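Local coordinates for putative adhesin (Bacteroides fragilis NCTC 9343, PDB 3PET), which is a putative lipoprotein adhesin built as a right-handed beta-helix, probably mediating attachment at the bacterial cell surface, at residues 123-137 / 143-157. Residues are numbered along the deposited sequence; the frame is centred on the assembly and turned at random.
Sequences DIQSLTCQKLNVQSM and KLEGTAQIAALHSKG
Leu132 and Leu144 meet tip to tip in the interior, CD2 of Leu132 lying 4.0 Å from CD1 of Leu144, while Val134 slides past Leu144 and sets its CG2 3.9 Å from Leu153 CD2. These side chains fill the inside of two successive coils of a right-handed beta-helix. The coils are joined by parallel backbone ladders: strands 131-136 and 150-155 run 4.7 Å apart at 3°. On the outer face, Gln135 bends at chi2 (-91°), which carries OE1 to Lys156 NZ, a 2.9 Å hydrogen bond, and leaves NE2 3.3 Å from His154 CD2, oblique to the ring. Asn133 OD1 comes up at the edge of the same imidazole, near its plane, while its ND2 bonds Asp113. At the corner a beta bulge shifts the register by one residue. Glu145 OE1 takes the Ser126 N-H there at 2.8 Å, nearly along its C-O axis, and OE2 forms a salt bridge with Arg167. Gly146 turns the corner at backbone angles suited to glycine (phi 136°), its CA 3.2 Å from Leu127 O. Beyond these coils, strand 111-116 lies next to 131-136, and 171-175 next to 147-155; from that next coil, Leu166 of strand 161-168 reaches in to touch Leu127 and Leu132.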
loop_
_atom_site.group_PDB
_atom_site.type_symbol
_atom_site.label_atom_id
_atom_site.label_comp_id
_atom_site.label_asym_id
_atom_site.label_seq_id
_atom_site.Cartn_x
_atom_site.Cartn_y
_atom_site.Cartn_z
ATOM N N ASP A 123 -13.792 -6.054 -4.792
ATOM C CA ASP A 123 -15.087 -5.377 -4.874
ATOM C C ASP A 123 -16.181 -6.412 -4.701
ATOM O O ASP A 123 -16.396 -7.225 -5.592
ATOM C CB ASP A 123 -15.208 -4.617 -6.220
ATOM C CG ASP A 123 -16.398 -3.669 -6.347
ATOM O OD1 ASP A 123 -17.391 -3.855 -5.620
ATOM O OD2 ASP A 123 -16.351 -2.773 -7.211
ATOM N N ILE A 124 -16.828 -6.413 -3.530
ATOM C CA ILE A 124 -17.882 -7.376 -3.190
ATOM C C ILE A 124 -19.179 -6.622 -3.007
ATOM O O ILE A 124 -19.272 -5.730 -2.165
ATOM C CB ILE A 124 -17.489 -8.236 -1.956
ATOM C CG1 ILE A 124 -16.223 -9.088 -2.302
ATOM C CG2 ILE A 124 -18.659 -9.113 -1.459
ATOM C CD1 ILE A 124 -15.533 -9.608 -1.145
ATOM N N GLN A 125 -20.174 -7.012 -3.810
ATOM C CA GLN A 125 -21.502 -6.407 -3.868
ATOM C C GLN A 125 -22.558 -7.393 -3.401
ATOM O O GLN A 125 -22.428 -8.592 -3.671
ATOM C CB GLN A 125 -21.796 -5.957 -5.312
ATOM C CG GLN A 125 -20.739 -4.998 -5.878
ATOM C CD GLN A 125 -20.949 -4.657 -7.335
ATOM O OE1 GLN A 125 -20.110 -4.955 -8.203
ATOM N NE2 GLN A 125 -22.044 -3.970 -7.631
ATOM N N SER A 126 -23.610 -6.881 -2.708
ATOM C CA SER A 126 -24.748 -7.657 -2.201
ATOM C C SER A 126 -24.277 -8.819 -1.318
ATOM O O SER A 126 -24.674 -9.976 -1.522
ATOM C CB SER A 126 -25.624 -8.173 -3.347
ATOM O OG SER A 126 -25.944 -7.135 -4.253
ATOM N N LEU A 127 -23.433 -8.498 -0.342
ATOM C CA LEU A 127 -22.959 -9.494 0.609
ATOM C C LEU A 127 -23.974 -9.645 1.755
ATOM O O LEU A 127 -24.420 -8.646 2.310
ATOM C CB LEU A 127 -21.570 -9.072 1.155
ATOM C CG LEU A 127 -20.960 -9.943 2.277
ATOM C CD1 LEU A 127 -20.674 -11.386 1.809
ATOM C CD2 LEU A 127 -19.734 -9.267 2.878
ATOM N N THR A 128 -24.319 -10.883 2.122
ATOM C CA THR A 128 -25.160 -11.158 3.289
ATOM C C THR A 128 -24.371 -12.162 4.116
ATOM O O THR A 128 -24.157 -13.277 3.653
ATOM C CB THR A 128 -26.577 -11.661 2.922
ATOM O OG1 THR A 128 -27.197 -10.769 1.997
ATOM C CG2 THR A 128 -27.461 -11.840 4.141
ATOM N N CYS A 129 -23.879 -11.766 5.298
ATOM C CA CYS A 129 -23.099 -12.702 6.102
ATOM C C CYS A 129 -23.346 -12.479 7.580
ATOM O O CYS A 129 -23.950 -11.474 7.953
ATOM C CB CYS A 129 -21.610 -12.586 5.764
ATOM S SG CYS A 129 -20.837 -11.030 6.304
ATOM N N GLN A 130 -22.845 -13.406 8.427
ATOM C CA GLN A 130 -22.926 -13.248 9.873
ATOM C C GLN A 130 -21.663 -12.562 10.327
ATOM O O GLN A 130 -21.729 -11.515 10.958
ATOM C CB GLN A 130 -23.137 -14.600 10.586
ATOM C CG GLN A 130 -24.428 -15.335 10.172
ATOM C CD GLN A 130 -25.673 -14.474 10.248
ATOM O OE1 GLN A 130 -26.030 -13.955 11.312
ATOM N NE2 GLN A 130 -26.343 -14.272 9.109
ATOM N N LYS A 131 -20.505 -13.149 9.990
ATOM C CA LYS A 131 -19.212 -12.606 10.376
ATOM C C LYS A 131 -18.363 -12.326 9.146
ATOM O O LYS A 131 -18.239 -13.180 8.260
ATOM C CB LYS A 131 -18.473 -13.551 11.339
ATOM C CG LYS A 131 -19.201 -13.794 12.660
ATOM C CD LYS A 131 -18.486 -14.825 13.513
ATOM C CE LYS A 131 -19.253 -15.127 14.775
ATOM N NZ LYS A 131 -18.595 -16.190 15.580
ATOM N N LEU A 132 -17.793 -11.123 9.092
ATOM C CA LEU A 132 -16.904 -10.701 8.021
ATOM C C LEU A 132 -15.576 -10.328 8.631
ATOM O O LEU A 132 -15.526 -9.564 9.607
ATOM C CB LEU A 132 -17.472 -9.524 7.207
ATOM C CG LEU A 132 -16.500 -8.854 6.213
ATOM C CD1 LEU A 132 -16.145 -9.776 5.029
ATOM C CD2 LEU A 132 -17.040 -7.540 5.747
ATOM N N ASN A 133 -14.507 -10.867 8.067
ATOM C CA ASN A 133 -13.144 -10.574 8.480
ATOM C C ASN A 133 -12.356 -10.138 7.266
ATOM O O ASN A 133 -12.252 -10.903 6.316
ATOM C CB ASN A 133 -12.480 -11.781 9.174
ATOM C CG ASN A 133 -11.125 -11.429 9.740
ATOM O OD1 ASN A 133 -10.998 -10.563 10.586
ATOM N ND2 ASN A 133 -10.067 -12.044 9.247
ATOM N N VAL A 134 -11.828 -8.896 7.281
ATOM C CA VAL A 134 -11.038 -8.353 6.181
ATOM C C VAL A 134 -9.658 -8.001 6.712
ATOM O O VAL A 134 -9.532 -7.213 7.654
ATOM C CB VAL A 134 -11.713 -7.125 5.485
ATOM C CG1 VAL A 134 -10.819 -6.530 4.394
ATOM C CG2 VAL A 134 -13.064 -7.494 4.907
ATOM N N GLN A 135 -8.623 -8.553 6.069
ATOM C CA GLN A 135 -7.229 -8.226 6.360
ATOM C C GLN A 135 -6.622 -7.755 5.061
ATOM O O GLN A 135 -6.317 -8.591 4.191
ATOM C CB GLN A 135 -6.470 -9.437 6.941
ATOM C CG GLN A 135 -6.990 -9.926 8.301
ATOM C CD GLN A 135 -6.312 -9.279 9.479
ATOM O OE1 GLN A 135 -5.283 -8.620 9.357
ATOM N NE2 GLN A 135 -6.856 -9.496 10.660
ATOM N N SER A 136 -6.542 -6.418 4.861
ATOM C CA SER A 136 -5.962 -5.895 3.610
ATOM C C SER A 136 -4.509 -5.595 3.853
ATOM O O SER A 136 -4.172 -4.865 4.780
ATOM C CB SER A 136 -6.728 -4.689 3.073
ATOM O OG SER A 136 -6.720 -3.596 3.985
HETATM N N MSE A 137 -3.647 -6.280 3.106
HETATM C CA MSE A 137 -2.210 -6.225 3.334
HETATM C C MSE A 137 -1.386 -5.906 2.094
HETATM O O MSE A 137 -0.175 -5.856 2.198
HETATM C CB MSE A 137 -1.752 -7.581 3.882
HETATM C CG MSE A 137 -2.284 -7.890 5.283
HETATM SE SE MSE A 137 -1.929 -9.751 5.709
HETATM C CE MSE A 137 -3.466 -10.493 4.872
ATOM N N LYS A 143 -13.593 -2.854 -1.442
ATOM C CA LYS A 143 -14.930 -2.273 -1.478
ATOM C C LYS A 143 -15.959 -3.345 -1.122
ATOM O O LYS A 143 -15.947 -4.432 -1.702
ATOM C CB LYS A 143 -15.227 -1.627 -2.839
ATOM C CG LYS A 143 -16.523 -0.816 -2.858
ATOM C CD LYS A 143 -16.683 -0.057 -4.162
ATOM C CE LYS A 143 -18.000 0.683 -4.233
ATOM N NZ LYS A 143 -18.281 1.181 -5.607
ATOM N N LEU A 144 -16.824 -3.035 -0.137
ATOM C CA LEU A 144 -17.825 -3.950 0.399
ATOM C C LEU A 144 -19.184 -3.294 0.532
ATOM O O LEU A 144 -19.301 -2.198 1.081
ATOM C CB LEU A 144 -17.366 -4.442 1.788
ATOM C CG LEU A 144 -15.963 -5.070 1.876
ATOM C CD1 LEU A 144 -15.397 -4.936 3.253
ATOM C CD2 LEU A 144 -15.975 -6.531 1.431
ATOM N N GLU A 145 -20.218 -3.987 0.065
ATOM C CA GLU A 145 -21.604 -3.544 0.171
ATOM C C GLU A 145 -22.469 -4.735 0.596
ATOM O O GLU A 145 -22.260 -5.856 0.135
ATOM C CB GLU A 145 -22.092 -2.916 -1.145
ATOM C CG GLU A 145 -23.510 -2.331 -1.084
ATOM C CD GLU A 145 -24.631 -3.339 -1.288
ATOM O OE1 GLU A 145 -24.406 -4.314 -2.034
ATOM O OE2 GLU A 145 -25.725 -3.172 -0.701
ATOM N N GLY A 146 -23.424 -4.466 1.478
ATOM C CA GLY A 146 -24.345 -5.482 1.973
ATOM C C GLY A 146 -24.555 -5.392 3.463
ATOM O O GLY A 146 -24.633 -4.300 4.015
ATOM N N THR A 147 -24.678 -6.537 4.118
ATOM C CA THR A 147 -24.916 -6.564 5.565
ATOM C C THR A 147 -24.027 -7.608 6.239
ATOM O O THR A 147 -23.673 -8.624 5.641
ATOM C CB THR A 147 -26.423 -6.834 5.914
ATOM O OG1 THR A 147 -26.783 -8.174 5.549
ATOM C CG2 THR A 147 -27.394 -5.827 5.288
ATOM N N ALA A 148 -23.717 -7.370 7.503
ATOM C CA ALA A 148 -22.958 -8.292 8.350
ATOM C C ALA A 148 -23.416 -8.117 9.791
ATOM O O ALA A 148 -23.830 -7.020 10.171
ATOM C CB ALA A 148 -21.466 -8.029 8.230
ATOM N N GLN A 149 -23.383 -9.187 10.591
ATOM C CA GLN A 149 -23.712 -9.015 12.001
ATOM C C GLN A 149 -22.478 -8.410 12.662
ATOM O O GLN A 149 -22.579 -7.456 13.417
ATOM C CB GLN A 149 -24.147 -10.342 12.653
ATOM C CG GLN A 149 -25.573 -10.771 12.296
ATOM C CD GLN A 149 -26.654 -9.855 12.858
ATOM O OE1 GLN A 149 -26.487 -9.178 13.882
ATOM N NE2 GLN A 149 -27.795 -9.814 12.193
ATOM N N ILE A 150 -21.298 -8.934 12.301
ATOM C CA ILE A 150 -19.990 -8.478 12.776
ATOM C C ILE A 150 -19.093 -8.245 11.568
ATOM O O ILE A 150 -19.037 -9.105 10.685
ATOM C CB ILE A 150 -19.326 -9.493 13.776
ATOM C CG1 ILE A 150 -20.256 -9.793 14.973
ATOM C CG2 ILE A 150 -17.945 -8.945 14.287
ATOM C CD1 ILE A 150 -20.028 -11.152 15.662
ATOM N N ALA A 151 -18.360 -7.111 11.551
ATOM C CA ALA A 151 -17.375 -6.814 10.495
ATOM C C ALA A 151 -16.065 -6.365 11.126
ATOM O O ALA A 151 -16.014 -5.324 11.800
ATOM C CB ALA A 151 -17.902 -5.752 9.531
ATOM N N ALA A 152 -15.028 -7.183 10.960
ATOM C CA ALA A 152 -13.679 -6.894 11.422
ATOM C C ALA A 152 -12.915 -6.403 10.202
ATOM O O ALA A 152 -12.811 -7.131 9.208
ATOM C CB ALA A 152 -13.038 -8.144 12.047
ATOM N N LEU A 153 -12.509 -5.129 10.219
ATOM C CA LEU A 153 -11.849 -4.460 9.087
ATOM C C LEU A 153 -10.476 -4.011 9.509
ATOM O O LEU A 153 -10.360 -3.078 10.314
ATOM C CB LEU A 153 -12.712 -3.258 8.609
ATOM C CG LEU A 153 -14.201 -3.551 8.319
ATOM C CD1 LEU A 153 -14.969 -2.265 7.983
ATOM C CD2 LEU A 153 -14.371 -4.576 7.183
ATOM N N HIS A 154 -9.431 -4.702 9.019
ATOM C CA HIS A 154 -8.055 -4.429 9.417
ATOM C C HIS A 154 -7.219 -4.121 8.188
ATOM O O HIS A 154 -6.921 -5.008 7.382
ATOM C CB HIS A 154 -7.458 -5.618 10.218
ATOM C CG HIS A 154 -8.291 -6.040 11.388
ATOM N ND1 HIS A 154 -8.476 -5.213 12.497
ATOM C CD2 HIS A 154 -8.974 -7.189 11.587
ATOM C CE1 HIS A 154 -9.277 -5.876 13.312
ATOM N NE2 HIS A 154 -9.600 -7.072 12.809
ATOM N N SER A 155 -6.862 -2.853 8.033
ATOM C CA SER A 155 -6.066 -2.426 6.893
ATOM C C SER A 155 -4.624 -2.297 7.324
ATOM O O SER A 155 -4.355 -1.731 8.384
ATOM C CB SER A 155 -6.618 -1.129 6.307
ATOM O OG SER A 155 -6.700 -0.089 7.272
ATOM N N LYS A 156 -3.698 -2.872 6.534
ATOM C CA LYS A 156 -2.256 -2.890 6.851
ATOM C C LYS A 156 -1.360 -2.515 5.674
ATOM O O LYS A 156 -0.168 -2.317 5.874
ATOM C CB LYS A 156 -1.828 -4.283 7.365
ATOM C CG LYS A 156 -2.500 -4.678 8.674
ATOM C CD LYS A 156 -2.348 -6.159 8.979
ATOM C CE LYS A 156 -2.934 -6.461 10.335
ATOM N NZ LYS A 156 -2.815 -7.897 10.698
ATOM N N GLY A 157 -1.911 -2.457 4.467
ATOM C CA GLY A 157 -1.123 -2.132 3.287
ATOM C C GLY A 157 -1.334 -0.707 2.835
ATOM O O GLY A 157 -1.448 0.215 3.656
HETATM O O HOH W 1 -18.765 -1.487 -7.160
HETATM O O HOH W 2 -28.311 -8.534 3.140
HETATM O O HOH W 3 -26.302 -10.181 7.605
HETATM O O HOH W 4 -4.505 -1.928 3.235
#